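Local structure of restriction endonuclease Hpy99I (Helicobacter pylori, 3GOX) at the zinc ion site and the interface of chains A and B. The protein cleaves double-stranded DNA at a specific target sequence as a type II restriction endonuclease of the beta-beta-alpha-Me (His-Me finger) class. Numbering follows the deposited sequence. Chains: chain A/B, Restriction endonuclease Hpy99I.

Contact 1: the zinc ion site. Residues chain A 78, 80-82, 85, 107, 110. With ZN (zinc ion), chain C.
The Cys4 zinc site of Hpy99I takes one cysteine pair from the CxxC motif at residues 78-81, in the loop between strands 75-77 and 84-86; the other, A:Cys107 and A:Cys110, straddles the start of helix 108-115. Such paired cysteines are a standard way of fixing a small fold. Four SG atoms enclose the ion in a near tetrahedron, with A:Cys78 SG at 2.3 Å from ZN and A:Cys107 SG at 2.4 Å. The angle between A:Cys81 SG and A:Cys107 SG opens to 118°.

The rotamers differ along the chain. A:Cys78 holds SG anti to its backbone N (chi1 174°), A:Cys81 and A:Cys107 put it in the crowded position between N and the carbonyl carbon, and A:Cys110 turns it anti to the carbonyl carbon. Backbone amides wrap the sulfurs as the chain turns. A:Ile80 N points at A:Cys78 SG over 3.4 Å, and A:Cys107 N reaches the same sulfur at 3.3 Å in a nearly straight bond (171° at H), so this sulfur links the CxxC loop to the second pair. In the first turn of the helix, A:Cys110 N donates to A:Cys107 SG at 3.5 Å. These N-H groups probably ease negative charge on sulfur; the amine A:Lys85 NZ, 3.3 Å from A:Cys107 SG, may, if protonated, do the same. Beyond the motif, A:His82 ND1 donates a hydrogen bond in its imidazole plane, but above the carbonyl plane, to A:Ile80 O, probably bracing the turn, while A:Cys78 O lies over one ring face.

Contact 2: the interface of chains A and B. Residues chain A 173, 176-177, 180-181; chain B 173-174, 176-177, 180.
Helix 172-180 of each beta-beta-alpha-Me endonuclease subunit packs against its twin, and A:Arg180 and B:Arg180 bury the most surface in the patch. Their side chains cross at about a right angle, yet the guanidinium planes lie 15° apart and stack, with A:Arg180 CZ 3.7 Å from B:Arg180 CZ and each NH1 over the centre of the other group. Bonds at their edges probably offset the repulsion of like charges.

Each arginine leaves its helix with CG anti to the carbonyl carbon and runs extended from CG to NE. It then grips the partner threonine side-on: A:Arg180 NE (3.0 Å) and NH2 (3.1 Å) both donate hydrogen bonds, in the guanidinium plane, to the hydroxyl B:Thr176 OG1. At the other edge A:Arg180 NH1 donates to A:Thr176 O at 3.1 Å from above the carbonyl plane. Rotation of the flat group is thus fixed from both edges. The threonine hydroxyl in turn donates to B:Ser173 O, to which A:Arg180 NE also makes a weak hydrogen bond. Water 1 bridges B:Ser173 OG and A:Arg180 O, and water 2 does so for the twin pair.

A:Arg180 CD rests on B:Gly177 CA at 3.5 Å, an approach that the absence of a side chain probably allows. Beside it A:Phe181 directs CZ toward B:Gly177 CA at 3.9 Å.

Contact 3: the interface of chains A and B. Residues chain A 142, 158, 160, 167, 178, 183-185; chain B 194-195, 198-199.
This is a two-fold symmetric subunit interface in which the C-terminal helix 185-197 of one chain, with the residues after it, packs on the beta-beta-alpha-Me region of the other, probably helping to hold together the two subunits of the deposited assembly. It shows how a salt-bridged arginine can offer a flat face for apolar packing. A:Arg167 bends at chi3 (-79°) and grips A:Asp158 side-on: NE reaches OD2 at 2.8 Å from above the carboxylate plane, while NH2 donates to the syn lone pair of OD1. A:Arg167 NH2 also forms a salt bridge to A:Asp183 OD2 at 3.0 Å, again from above the carboxylate plane.

The guanidinium, its edges so held, faces B:Leu195, the residue with most surface buried here; CD2 sits over the centre, 3.7 Å from A:Arg167 CZ. The other branch, B:Leu195 CD1, touches A:Asp183 O at 3.6 Å. A:Arg167 CA packs over the face of the B:Tyr198 ring, 3.9 Å from its centroid, with the stem (CG, CD) against B:Tyr198 CB.

B:Tyr194, its CG anti to the backbone N, takes A:Ile142 CD1 over one face. A:Asp158 is also a sodium ligand, which may tie interface to metal site; its OD2, besides A:Arg167 NE, accepts B:Tyr194 OH on its anti lone pair, tip to tip at 2.6 Å, ring and carboxylate 17° apart.

Contact 1: the zinc ion site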
ATOM      1  N   CYS A  78      14.666   0.052  14.251  1.00 13.71           N
ATOM      2  CA  CYS A  78      13.680   0.939  13.633  1.00 13.69           C
ATOM      3  C   CYS A  78      14.131   1.350  12.228  1.00 13.44           C
ATOM      4  O   CYS A  78      15.304   1.630  12.019  1.00 13.72           O
ATOM      5  CB  CYS A  78      13.459   2.170  14.497  1.00 14.19           C
ATOM      6  SG  CYS A  78      12.389   3.420  13.741  1.00 14.48           S
ATOM      7  N   ILE A  80      13.520   4.057  10.615  1.00 14.08           N
ATOM      8  CA  ILE A  80      13.764   5.489  10.467  1.00 14.06           C
ATOM      9  C   ILE A  80      15.005   5.810  11.284  1.00 14.90           C
ATOM     10  O   ILE A  80      16.092   5.966  10.725  1.00 16.92           O
ATOM     11  CB  ILE A  80      12.520   6.335  10.857  1.00 14.36           C
ATOM     12  CG1 ILE A  80      11.295   5.895  10.042  1.00 16.26           C
ATOM     13  CG2 ILE A  80      12.805   7.811  10.670  1.00 15.32           C
ATOM     14  CD1 ILE A  80      11.435   5.996   8.566  1.00 17.24           C
ATOM     15  N   CYS A  81      14.900   5.795  12.599  1.00 13.75           N
ATOM     16  CA  CYS A  81      16.033   6.166  13.436  1.00 14.18           C
ATOM     17  C   CYS A  81      17.145   5.112  13.465  1.00 13.16           C
ATOM     18  O   CYS A  81      18.281   5.413  13.841  1.00 13.54           O
ATOM     19  CB  CYS A  81      15.570   6.492  14.871  1.00 14.02           C
ATOM     20  SG  CYS A  81      14.876   5.116  15.862  1.00 14.88           S
ATOM     21  N   HIS A  82      16.835   3.872  13.086  1.00 12.62           N
ATOM     22  CA  HIS A  82      17.838   2.795  13.107  1.00 12.57           C
ATOM     23  C   HIS A  82      18.532   2.731  14.473  1.00 12.65           C
ATOM     24  O   HIS A  82      19.749   2.591  14.588  1.00 13.80           O
ATOM     25  CB  HIS A  82      18.825   2.891  11.920  1.00 13.34           C
ATOM     26  CG  HIS A  82      18.262   2.371  10.634  1.00 12.44           C
ATOM     27  ND1 HIS A  82      17.437   3.122   9.818  1.00 14.21           N
ATOM     28  CD2 HIS A  82      18.344   1.148  10.058  1.00 13.36           C
ATOM     29  CE1 HIS A  82      17.062   2.385   8.780  1.00 13.87           C
ATOM     30  NE2 HIS A  82      17.590   1.183   8.904  1.00 14.85           N
ATOM     31  N   LYS A  85      15.818  -1.312  19.556  1.00 14.27           N
ATOM     32  CA  LYS A  85      14.869  -1.140  20.651  1.00 14.07           C
ATOM     33  C   LYS A  85      14.194  -2.465  20.971  1.00 14.89           C
ATOM     34  O   LYS A  85      14.136  -3.362  20.141  1.00 15.44           O
ATOM     35  CB  LYS A  85      13.817  -0.094  20.265  1.00 14.55           C
ATOM     36  CG  LYS A  85      14.379   1.296  20.116  1.00 15.56           C
ATOM     37  CD  LYS A  85      13.277   2.350  19.933  1.00 17.09           C
ATOM     38  CE  LYS A  85      13.867   3.754  19.812  1.00 18.38           C
ATOM     39  NZ  LYS A  85      12.826   4.823  19.979  1.00 18.78           N
ATOM     40  N   CYS A 107       9.432   2.706  15.007  1.00 13.73           N
ATOM     41  CA  CYS A 107       9.159   2.685  16.439  1.00 14.14           C
ATOM     42  C   CYS A 107       8.113   3.728  16.815  1.00 13.30           C
ATOM     43  O   CYS A 107       7.818   4.652  16.054  1.00 14.44           O
ATOM     44  CB  CYS A 107      10.455   2.918  17.233  1.00 14.58           C
ATOM     45  SG  CYS A 107      11.109   4.599  17.168  1.00 15.18           S
ATOM     46  N   CYS A 110       9.212   7.392  16.337  1.00 15.90           N
ATOM     47  CA  CYS A 110       9.284   7.843  14.953  1.00 16.17           C
ATOM     48  C   CYS A 110       7.884   7.933  14.337  1.00 15.72           C
ATOM     49  O   CYS A 110       7.649   8.763  13.466  1.00 16.57           O
ATOM     50  CB  CYS A 110      10.212   6.943  14.120  1.00 16.55           C
ATOM     51  SG  CYS A 110      11.981   7.137  14.533  1.00 17.23           S
TER
HETATM   52 ZN    ZN C 301      12.577   5.042  15.386  1.00 13.51          ZN

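Contact 2: the interface of chains A and B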
ATOM      1  N   SER A 173      -7.294   2.026  -0.557  1.00 14.25           N
ATOM      2  CA  SER A 173      -6.137   1.754  -1.418  1.00 14.67           C
ATOM      3  C   SER A 173      -5.369   3.044  -1.705  1.00 14.30           C
ATOM      4  O   SER A 173      -4.139   3.110  -1.526  1.00 13.99           O
ATOM      5  CB  SER A 173      -6.623   1.098  -2.702  1.00 14.80           C
ATOM      6  OG  SER A 173      -5.591   0.876  -3.632  1.00 15.72           O
ATOM      7  N   THR A 176      -3.712   4.594   1.586  1.00 13.76           N
ATOM      8  CA  THR A 176      -2.512   3.888   2.011  1.00 14.08           C
ATOM      9  C   THR A 176      -1.382   4.028   0.986  1.00 14.99           C
ATOM     10  O   THR A 176      -0.217   3.788   1.316  1.00 15.42           O
ATOM     11  CB  THR A 176      -2.822   2.422   2.349  1.00 14.00           C
ATOM     12  OG1 THR A 176      -3.496   1.768   1.264  1.00 13.86           O
ATOM     13  CG2 THR A 176      -3.664   2.357   3.624  1.00 14.18           C
ATOM     14  N   GLY A 177      -1.714   4.439  -0.237  1.00 14.77           N
ATOM     15  CA  GLY A 177      -0.731   4.856  -1.230  1.00 14.91           C
ATOM     16  C   GLY A 177      -0.147   6.231  -0.941  1.00 15.32           C
ATOM     17  O   GLY A 177       1.071   6.441  -1.063  1.00 14.59           O
ATOM     18  N   ARG A 180       2.573   5.912   1.652  1.00 14.32           N
ATOM     19  CA  ARG A 180       3.852   5.373   1.160  1.00 13.89           C
ATOM     20  C   ARG A 180       4.783   6.480   0.651  1.00 14.56           C
ATOM     21  O   ARG A 180       6.005   6.352   0.697  1.00 14.90           O
ATOM     22  CB  ARG A 180       3.601   4.355   0.077  1.00 13.36           C
ATOM     23  CG  ARG A 180       3.076   3.038   0.648  1.00 14.06           C
ATOM     24  CD  ARG A 180       2.419   2.158  -0.401  1.00 14.67           C
ATOM     25  NE  ARG A 180       2.452   0.739  -0.088  1.00 14.85           N
ATOM     26  CZ  ARG A 180       1.649   0.119   0.777  1.00 14.24           C
ATOM     27  NH1 ARG A 180       0.717   0.799   1.439  1.00 15.22           N
ATOM     28  NH2 ARG A 180       1.792  -1.183   0.996  1.00 15.20           N
ATOM     29  N   PHE A 181       4.186   7.558   0.153  1.00 14.87           N
ATOM     30  CA  PHE A 181       4.920   8.710  -0.380  1.00 15.57           C
ATOM     31  C   PHE A 181       4.834   9.920   0.550  1.00 16.02           C
ATOM     32  O   PHE A 181       5.061  11.056   0.138  1.00 16.19           O
ATOM     33  CB  PHE A 181       4.430   8.998  -1.812  1.00 15.90           C
ATOM     34  CG  PHE A 181       4.524   7.780  -2.707  1.00 16.46           C
ATOM     35  CD1 PHE A 181       5.745   7.133  -2.883  1.00 17.60           C
ATOM     36  CD2 PHE A 181       3.404   7.245  -3.307  1.00 18.14           C
ATOM     37  CE1 PHE A 181       5.844   5.986  -3.661  1.00 17.67           C
ATOM     38  CE2 PHE A 181       3.502   6.100  -4.094  1.00 19.09           C
ATOM     39  CZ  PHE A 181       4.728   5.476  -4.278  1.00 18.34           C
TER
ATOM     40  N   SER B 173       7.534  -1.172  -0.175  1.00 14.94           N
ATOM     41  CA  SER B 173       6.555  -0.110   0.150  1.00 14.25           C
ATOM     42  C   SER B 173       6.303   0.781  -1.071  1.00 14.22           C
ATOM     43  O   SER B 173       5.151   1.033  -1.491  1.00 14.32           O
ATOM     44  CB  SER B 173       7.074   0.735   1.325  1.00 14.53           C
ATOM     45  OG  SER B 173       6.236   1.835   1.632  1.00 15.53           O
ATOM     46  N   CYS B 174       7.364   1.272  -1.690  1.00 13.97           N
ATOM     47  CA  CYS B 174       7.201   2.096  -2.910  1.00 14.27           C
ATOM     48  C   CYS B 174       6.592   1.310  -4.071  1.00 14.60           C
ATOM     49  O   CYS B 174       5.696   1.804  -4.756  1.00 14.27           O
ATOM     50  CB  CYS B 174       8.528   2.727  -3.335  1.00 14.52           C
ATOM     51  SG  CYS B 174       9.049   4.100  -2.298  1.00 15.28           S
ATOM     52  N   THR B 176       4.566  -1.209  -4.056  1.00 14.21           N
ATOM     53  CA  THR B 176       3.143  -1.429  -3.825  1.00 14.42           C
ATOM     54  C   THR B 176       2.344  -0.136  -3.826  1.00 15.39           C
ATOM     55  O   THR B 176       1.117  -0.163  -3.982  1.00 15.17           O
ATOM     56  CB  THR B 176       2.927  -2.284  -2.564  1.00 14.08           C
ATOM     57  OG1 THR B 176       3.596  -1.727  -1.426  1.00 14.88           O
ATOM     58  CG2 THR B 176       3.465  -3.690  -2.804  1.00 14.07           C
ATOM     59  N   GLY B 177       3.021   0.992  -3.661  1.00 14.94           N
ATOM     60  CA  GLY B 177       2.438   2.312  -3.864  1.00 15.24           C
ATOM     61  C   GLY B 177       2.218   2.590  -5.335  1.00 15.42           C
ATOM     62  O   GLY B 177       1.164   3.120  -5.718  1.00 15.70           O
ATOM     63  N   ARG B 180      -0.941   1.003  -6.586  1.00 14.66           N
ATOM     64  CA  ARG B 180      -2.194   1.670  -6.199  1.00 14.38           C
ATOM     65  C   ARG B 180      -2.602   2.758  -7.189  1.00 15.33           C
ATOM     66  O   ARG B 180      -3.795   3.044  -7.331  1.00 14.45           O
ATOM     67  CB  ARG B 180      -2.089   2.219  -4.783  1.00 14.36           C
ATOM     68  CG  ARG B 180      -2.052   1.123  -3.716  1.00 14.14           C
ATOM     69  CD  ARG B 180      -1.473   1.649  -2.437  1.00 15.42           C
ATOM     70  NE  ARG B 180      -1.988   0.971  -1.261  1.00 15.46           N
ATOM     71  CZ  ARG B 180      -1.643  -0.240  -0.839  1.00 15.09           C
ATOM     72  NH1 ARG B 180      -0.708  -0.954  -1.473  1.00 15.23           N
ATOM     73  NH2 ARG B 180      -2.230  -0.758   0.238  1.00 15.33           N
TER
HETATM   74  O   HOH W   1       7.457   3.953   0.532  1.00 13.02           O
HETATM   75  O   HOH W   2      -5.812   2.893  -5.438  1.00 15.63           O

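Contact 3: the interface of chains A and B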
ATOM      1  N   ILE A 142      -9.394  10.095  -6.704  1.00 16.76           N
ATOM      2  CA  ILE A 142      -7.983   9.970  -7.054  1.00 16.64           C
ATOM      3  C   ILE A 142      -7.814   8.927  -8.150  1.00 17.08           C
ATOM      4  O   ILE A 142      -7.504   9.273  -9.293  1.00 19.00           O
ATOM      5  CB  ILE A 142      -7.104   9.681  -5.824  1.00 16.83           C
ATOM      6  CG1 ILE A 142      -7.238  10.820  -4.805  1.00 16.78           C
ATOM      7  CG2 ILE A 142      -5.624   9.492  -6.246  1.00 17.59           C
ATOM      8  CD1 ILE A 142      -6.456  10.621  -3.536  1.00 18.58           C
ATOM      9  N   ASP A 158      -9.852  10.892   4.659  1.00 17.19           N
ATOM     10  CA  ASP A 158      -8.462  11.349   4.548  1.00 16.71           C
ATOM     11  C   ASP A 158      -8.329  12.760   5.146  1.00 16.67           C
ATOM     12  O   ASP A 158      -9.248  13.560   5.095  1.00 17.60           O
ATOM     13  CB  ASP A 158      -8.045  11.297   3.082  1.00 17.23           C
ATOM     14  CG  ASP A 158      -6.680  11.853   2.833  1.00 15.57           C
ATOM     15  OD1 ASP A 158      -5.724  11.550   3.607  1.00 15.19           O
ATOM     16  OD2 ASP A 158      -6.537  12.561   1.814  1.00 17.51           O
ATOM     17  N   ASN A 160      -5.214  16.061   6.266  1.00 16.59           N
ATOM     18  CA  ASN A 160      -3.867  16.613   6.237  1.00 17.12           C
ATOM     19  C   ASN A 160      -3.264  16.561   7.646  1.00 17.13           C
ATOM     20  O   ASN A 160      -3.790  17.167   8.589  1.00 16.49           O
ATOM     21  CB  ASN A 160      -3.891  18.044   5.681  1.00 17.17           C
ATOM     22  CG  ASN A 160      -2.501  18.657   5.561  1.00 19.41           C
ATOM     23  OD1 ASN A 160      -1.812  18.834   6.552  1.00 21.03           O
ATOM     24  ND2 ASN A 160      -2.095  18.996   4.343  1.00 22.26           N
ATOM     25  N   ARG A 167      -9.429  16.341   4.152  1.00 16.51           N
ATOM     26  CA  ARG A 167      -9.333  16.423   2.703  1.00 16.27           C
ATOM     27  C   ARG A 167     -10.646  15.852   2.169  1.00 16.14           C
ATOM     28  O   ARG A 167     -11.679  16.460   2.405  1.00 16.82           O
ATOM     29  CB  ARG A 167      -8.061  15.740   2.197  1.00 16.84           C
ATOM     30  CG  ARG A 167      -6.812  16.429   2.765  1.00 16.25           C
ATOM     31  CD  ARG A 167      -5.542  16.176   1.967  1.00 16.50           C
ATOM     32  NE  ARG A 167      -4.992  14.860   2.268  1.00 17.54           N
ATOM     33  CZ  ARG A 167      -3.779  14.609   2.754  1.00 17.76           C
ATOM     34  NH1 ARG A 167      -2.905  15.581   2.987  1.00 19.39           N
ATOM     35  NH2 ARG A 167      -3.436  13.357   3.002  1.00 18.20           N
ATOM     36  N   LEU A 178      -0.991   7.197  -0.574  1.00 15.20           N
ATOM     37  CA  LEU A 178      -0.518   8.531  -0.177  1.00 16.06           C
ATOM     38  C   LEU A 178       0.542   8.397   0.903  1.00 15.38           C
ATOM     39  O   LEU A 178       1.564   9.083   0.864  1.00 16.00           O
ATOM     40  CB  LEU A 178      -1.668   9.396   0.371  1.00 16.57           C
ATOM     41  CG  LEU A 178      -2.820   9.725  -0.578  1.00 20.08           C
ATOM     42  CD1 LEU A 178      -3.851  10.622   0.097  1.00 20.50           C
ATOM     43  CD2 LEU A 178      -2.324  10.344  -1.820  1.00 20.65           C
ATOM     44  N   ASP A 183       2.554  11.557   1.997  1.00 18.13           N
ATOM     45  CA  ASP A 183       1.579  12.619   1.680  1.00 18.80           C
ATOM     46  C   ASP A 183       2.277  13.860   1.105  1.00 18.94           C
ATOM     47  O   ASP A 183       1.804  14.986   1.284  1.00 19.04           O
ATOM     48  CB  ASP A 183       0.763  13.055   2.927  1.00 19.41           C
ATOM     49  CG  ASP A 183      -0.170  11.979   3.463  1.00 21.79           C
ATOM     50  OD1 ASP A 183      -0.117  10.805   3.041  1.00 23.58           O
ATOM     51  OD2 ASP A 183      -0.965  12.330   4.370  1.00 22.71           O
ATOM     52  N   ASN A 184       3.394  13.658   0.408  1.00 19.14           N
ATOM     53  CA  ASN A 184       4.296  14.759   0.050  1.00 20.05           C
ATOM     54  C   ASN A 184       4.476  14.804  -1.464  1.00 21.17           C
ATOM     55  O   ASN A 184       4.976  13.856  -2.049  1.00 20.40           O
ATOM     56  CB  ASN A 184       5.637  14.577   0.766  1.00 19.87           C
ATOM     57  CG  ASN A 184       6.573  15.755   0.576  1.00 20.49           C
ATOM     58  OD1 ASN A 184       6.407  16.561  -0.338  1.00 22.45           O
ATOM     59  ND2 ASN A 184       7.565  15.857   1.446  1.00 23.06           N
ATOM     60  N   PRO A 185       4.037  15.903  -2.112  1.00 22.93           N
ATOM     61  CA  PRO A 185       4.199  16.035  -3.564  1.00 23.93           C
ATOM     62  C   PRO A 185       5.634  15.872  -4.075  1.00 24.51           C
ATOM     63  O   PRO A 185       5.820  15.453  -5.214  1.00 25.50           O
ATOM     64  CB  PRO A 185       3.721  17.463  -3.834  1.00 23.96           C
ATOM     65  CG  PRO A 185       2.765  17.743  -2.746  1.00 24.42           C
ATOM     66  CD  PRO A 185       3.352  17.078  -1.542  1.00 22.93           C
TER
ATOM     67  N   TYR B 194      -4.488  16.996  -5.793  1.00 23.08           N
ATOM     68  CA  TYR B 194      -5.337  16.745  -4.634  1.00 22.42           C
ATOM     69  C   TYR B 194      -4.661  17.211  -3.339  1.00 23.07           C
ATOM     70  O   TYR B 194      -5.266  17.910  -2.530  1.00 22.80           O
ATOM     71  CB  TYR B 194      -5.670  15.255  -4.592  1.00 22.41           C
ATOM     72  CG  TYR B 194      -6.375  14.750  -3.353  1.00 20.57           C
ATOM     73  CD1 TYR B 194      -7.754  14.738  -3.269  1.00 20.05           C
ATOM     74  CD2 TYR B 194      -5.660  14.235  -2.287  1.00 19.05           C
ATOM     75  CE1 TYR B 194      -8.399  14.247  -2.145  1.00 19.86           C
ATOM     76  CE2 TYR B 194      -6.294  13.751  -1.161  1.00 17.28           C
ATOM     77  CZ  TYR B 194      -7.669  13.762  -1.091  1.00 18.78           C
ATOM     78  OH  TYR B 194      -8.311  13.278   0.017  1.00 16.01           O
ATOM     79  N   LEU B 195      -3.403  16.833  -3.160  1.00 23.56           N
ATOM     80  CA  LEU B 195      -2.640  17.236  -1.970  1.00 24.15           C
ATOM     81  C   LEU B 195      -2.447  18.754  -1.910  1.00 25.44           C
ATOM     82  O   LEU B 195      -2.657  19.368  -0.862  1.00 26.26           O
ATOM     83  CB  LEU B 195      -1.276  16.543  -1.926  1.00 24.05           C
ATOM     84  CG  LEU B 195      -1.262  15.026  -1.724  1.00 23.03           C
ATOM     85  CD1 LEU B 195       0.156  14.464  -1.875  1.00 22.97           C
ATOM     86  CD2 LEU B 195      -1.823  14.651  -0.374  1.00 22.11           C
ATOM     87  N   TYR B 198      -5.254  21.001  -0.551  1.00 25.99           N
ATOM     88  CA  TYR B 198      -5.447  21.002   0.910  1.00 25.76           C
ATOM     89  C   TYR B 198      -4.132  21.245   1.674  1.00 26.71           C
ATOM     90  O   TYR B 198      -4.035  20.964   2.870  1.00 26.30           O
ATOM     91  CB  TYR B 198      -6.060  19.666   1.347  1.00 25.31           C
ATOM     92  CG  TYR B 198      -7.382  19.400   0.680  1.00 23.68           C
ATOM     93  CD1 TYR B 198      -8.516  20.101   1.061  1.00 23.00           C
ATOM     94  CD2 TYR B 198      -7.503  18.455  -0.337  1.00 22.83           C
ATOM     95  CE1 TYR B 198      -9.740  19.877   0.452  1.00 22.43           C
ATOM     96  CE2 TYR B 198      -8.735  18.228  -0.965  1.00 23.10           C
ATOM     97  CZ  TYR B 198      -9.845  18.941  -0.555  1.00 22.20           C
ATOM     98  OH  TYR B 198     -11.068  18.744  -1.152  1.00 23.51           O
ATOM     99  N   GLU B 199      -3.127  21.741   0.956  1.00 27.76           N
ATOM    100  CA  GLU B 199      -1.842  22.177   1.522  1.00 28.81           C
ATOM    101  C   GLU B 199      -2.018  22.889   2.863  1.00 28.83           C
ATOM    102  O   GLU B 199      -2.689  23.924   2.935  1.00 28.56           O
ATOM    103  CB  GLU B 199      -1.169  23.153   0.544  1.00 29.39           C
ATOM    104  CG  GLU B 199       0.284  22.877   0.266  1.00 31.54           C
ATOM    105  CD  GLU B 199       0.736  23.482  -1.054  1.00 33.56           C
ATOM    106  OE1 GLU B 199       0.493  24.693  -1.289  1.00 35.06           O
ATOM    107  OE2 GLU B 199       1.339  22.738  -1.856  1.00 35.63           O
TER

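Contacts 2 and 3 belong to one two-fold interface, their C-alpha centres about 13 Å apart, and helix 172-180 serves both: A:Leu178 faces contact 3, while its neighbours A:Thr176, A:Gly177 and A:Arg180 build contact 2. The strand 166-171 carrying A:Arg167 leads directly into that helix, so the axial arginine stack and the C-terminal helix packing may be coupled. Contact 1 stands apart, its C-alpha centre about 20 Å from that of contact 2 and about 25 Å from that of contact 3. It probably stabilises the fold within a subunit, whereas contacts 2 and 3 join subunits, with B:Cys174 bringing a ligand of the second zinc site to the interface.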